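Local coordinates for apical membrane antigen AMA1 (Toxoplasma gondii ME49, PDB 4YIV), which is an essential microneme protein of host-cell invasion, acting in the moving junction formed between parasite and host membranes, at residues Y52-G57 against T153-P158. Sequence-based numbering, arbitrary orientation.
Sequences YREPAG and TKYRYP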
loop_
_atom_site.group_PDB
_atom_site.type_symbol
_atom_site.label_atom_id
_atom_site.label_comp_id
_atom_site.label_asym_id
_atom_site.label_seq_id
_atom_site.Cartn_x
_atom_site.Cartn_y
_atom_site.Cartn_z
ATOM N N TYR A 52 10.638 -0.591 20.300
ATOM C CA TYR A 52 10.765 -0.028 18.942
ATOM C C TYR A 52 9.434 -0.060 18.215
ATOM O O TYR A 52 8.649 -1.013 18.311
ATOM C CB TYR A 52 11.814 -0.778 18.116
ATOM C CG TYR A 52 13.231 -0.615 18.602
ATOM C CD1 TYR A 52 13.959 0.512 18.291
ATOM C CD2 TYR A 52 13.833 -1.593 19.374
ATOM C CE1 TYR A 52 15.243 0.672 18.743
ATOM C CE2 TYR A 52 15.122 -1.461 19.816
ATOM C CZ TYR A 52 15.825 -0.315 19.505
ATOM O OH TYR A 52 17.110 -0.157 19.938
ATOM N N ARG A 53 9.164 1.004 17.480
ATOM C CA ARG A 53 7.984 1.042 16.678
ATOM C C ARG A 53 8.128 0.057 15.478
ATOM O O ARG A 53 9.176 -0.018 14.807
ATOM C CB ARG A 53 7.716 2.463 16.174
ATOM C CG ARG A 53 7.635 3.545 17.267
ATOM C CD ARG A 53 7.006 4.835 16.712
ATOM N NE ARG A 53 5.575 4.635 16.518
ATOM C CZ ARG A 53 4.790 5.495 15.885
ATOM N NH1 ARG A 53 5.295 6.623 15.418
ATOM N NH2 ARG A 53 3.511 5.243 15.753
ATOM N N GLU A 54 7.049 -0.664 15.211
ATOM C CA GLU A 54 7.065 -1.811 14.292
ATOM C C GLU A 54 5.964 -1.658 13.252
ATOM O O GLU A 54 4.791 -1.453 13.612
ATOM C CB GLU A 54 6.872 -3.121 15.074
ATOM C CG GLU A 54 6.982 -4.390 14.213
ATOM C CD GLU A 54 6.424 -5.628 14.895
ATOM O OE1 GLU A 54 5.386 -5.540 15.584
ATOM O OE2 GLU A 54 7.044 -6.698 14.752
ATOM N N PRO A 55 6.319 -1.762 11.969
ATOM C CA PRO A 55 5.220 -1.793 11.002
ATOM C C PRO A 55 4.304 -3.007 11.210
ATOM O O PRO A 55 4.800 -4.070 11.572
ATOM C CB PRO A 55 5.939 -1.878 9.657
ATOM C CG PRO A 55 7.315 -1.260 9.928
ATOM C CD PRO A 55 7.636 -1.759 11.295
ATOM N N ALA A 56 3.018 -2.828 10.950
ATOM C CA ALA A 56 2.000 -3.793 11.379
ATOM C C ALA A 56 0.882 -4.057 10.400
ATOM O O ALA A 56 0.008 -4.909 10.649
ATOM C CB ALA A 56 1.380 -3.284 12.690
ATOM N N GLY A 57 0.829 -3.276 9.339
ATOM C CA GLY A 57 -0.317 -3.288 8.439
ATOM C C GLY A 57 -0.420 -4.630 7.726
ATOM O O GLY A 57 0.598 -5.277 7.465
ATOM N N THR A 153 13.617 -12.299 19.165
ATOM C CA THR A 153 12.633 -11.355 19.691
ATOM C C THR A 153 11.312 -11.539 18.971
ATOM O O THR A 153 11.178 -12.423 18.104
ATOM C CB THR A 153 13.134 -9.877 19.542
ATOM O OG1 THR A 153 13.079 -9.478 18.162
ATOM C CG2 THR A 153 14.581 -9.726 20.046
ATOM N N LYS A 154 10.332 -10.706 19.314
ATOM C CA LYS A 154 9.070 -10.650 18.589
ATOM C C LYS A 154 8.989 -9.477 17.586
ATOM O O LYS A 154 7.912 -9.208 17.043
ATOM C CB LYS A 154 7.918 -10.558 19.569
ATOM C CG LYS A 154 7.822 -11.792 20.505
ATOM C CD LYS A 154 6.400 -12.029 20.995
ATOM C CE LYS A 154 6.343 -13.124 22.058
ATOM N NZ LYS A 154 4.936 -13.364 22.511
ATOM N N TYR A 155 10.120 -8.810 17.333
ATOM C CA TYR A 155 10.158 -7.699 16.371
ATOM C C TYR A 155 10.320 -8.306 14.986
ATOM O O TYR A 155 11.252 -9.082 14.766
ATOM C CB TYR A 155 11.321 -6.734 16.641
ATOM C CG TYR A 155 11.180 -5.453 15.829
ATOM C CD1 TYR A 155 11.504 -5.421 14.470
ATOM C CD2 TYR A 155 10.647 -4.309 16.398
ATOM C CE1 TYR A 155 11.343 -4.268 13.721
ATOM C CE2 TYR A 155 10.478 -3.154 15.661
ATOM C CZ TYR A 155 10.815 -3.152 14.305
ATOM O OH TYR A 155 10.645 -2.040 13.517
ATOM N N ARG A 156 9.438 -7.954 14.061
ATOM C CA ARG A 156 9.552 -8.429 12.691
ATOM C C ARG A 156 9.769 -7.261 11.714
ATOM O O ARG A 156 9.042 -6.256 11.740
ATOM C CB ARG A 156 8.296 -9.221 12.307
ATOM C CG ARG A 156 8.093 -10.446 13.119
ATOM C CD ARG A 156 6.765 -11.061 12.768
ATOM N NE ARG A 156 6.585 -12.369 13.380
ATOM C CZ ARG A 156 6.132 -12.586 14.615
ATOM N NH1 ARG A 156 5.796 -11.569 15.421
ATOM N NH2 ARG A 156 6.011 -13.835 15.038
ATOM N N TYR A 157 10.790 -7.388 10.871
ATOM C CA TYR A 157 11.113 -6.357 9.896
ATOM C C TYR A 157 10.115 -6.328 8.755
ATOM O O TYR A 157 9.578 -7.389 8.373
ATOM C CB TYR A 157 12.501 -6.595 9.304
ATOM C CG TYR A 157 13.592 -6.694 10.312
ATOM C CD1 TYR A 157 14.063 -5.564 10.996
ATOM C CD2 TYR A 157 14.178 -7.915 10.568
ATOM C CE1 TYR A 157 15.088 -5.687 11.926
ATOM C CE2 TYR A 157 15.191 -8.045 11.470
ATOM C CZ TYR A 157 15.654 -6.937 12.150
ATOM O OH TYR A 157 16.686 -7.109 13.060
ATOM N N PRO A 158 9.890 -5.131 8.177
ATOM C CA PRO A 158 9.083 -5.041 6.962
ATOM C C PRO A 158 9.851 -5.585 5.748
ATOM O O PRO A 158 11.060 -5.879 5.826
ATOM C CB PRO A 158 8.776 -3.545 6.862
ATOM C CG PRO A 158 10.005 -2.891 7.455
ATOM C CD PRO A 158 10.404 -3.806 8.597
HETATM O O HOH W 1 6.932 -5.456 10.152
#
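The Y52 side chain touches Y155 through CB, 3.7 Å from CE2, and Y52 O lies at the edge of that ring. At R53 the backbone does the work: the Y155 hydroxyl donates to R53 O (OH to O 2.8 Å), with a C=O...OH angle of 137° and the donor tilted out of the carbonyl plane. S174 OG is a second hydrogen-bond partner of that hydroxyl, and the R53 guanidinium instead donates to the carbonyls of D279 and P291. E54 follows. With its CG anti to the backbone N (chi1 -176°), that methylene sits over one face of the Y155 ring, offset toward the rim and 4.1 Å from the ring centroid, a CH-pi contact. The chain runs on extended past the tyrosine, whose side chain slides by in the opposite direction, until OE2 accepts from R156 N (2.8 Å, N-H...O 164°) through its anti lone pair. Y216 OH also bonds OE2, while K45 (a salt bridge) and Q43 hold OE1, so the buried carboxylate is gripped at both oxygens and probably stays ionised. P55 sets CG against P158 CG at 4.0 Å, and one water donates to both P55 O and R156 O, bridging the backbones. Within the PAN-clan AMA1 family region, the pairing seats the end of strand 50-54, the outgoing arm of a beta hairpin with strand 43-47, against the loop between helix 132-141 and strand 159-162 of the five-stranded antiparallel sheet; Y155 also packs on K45 and V47 of the hairpin's first strand.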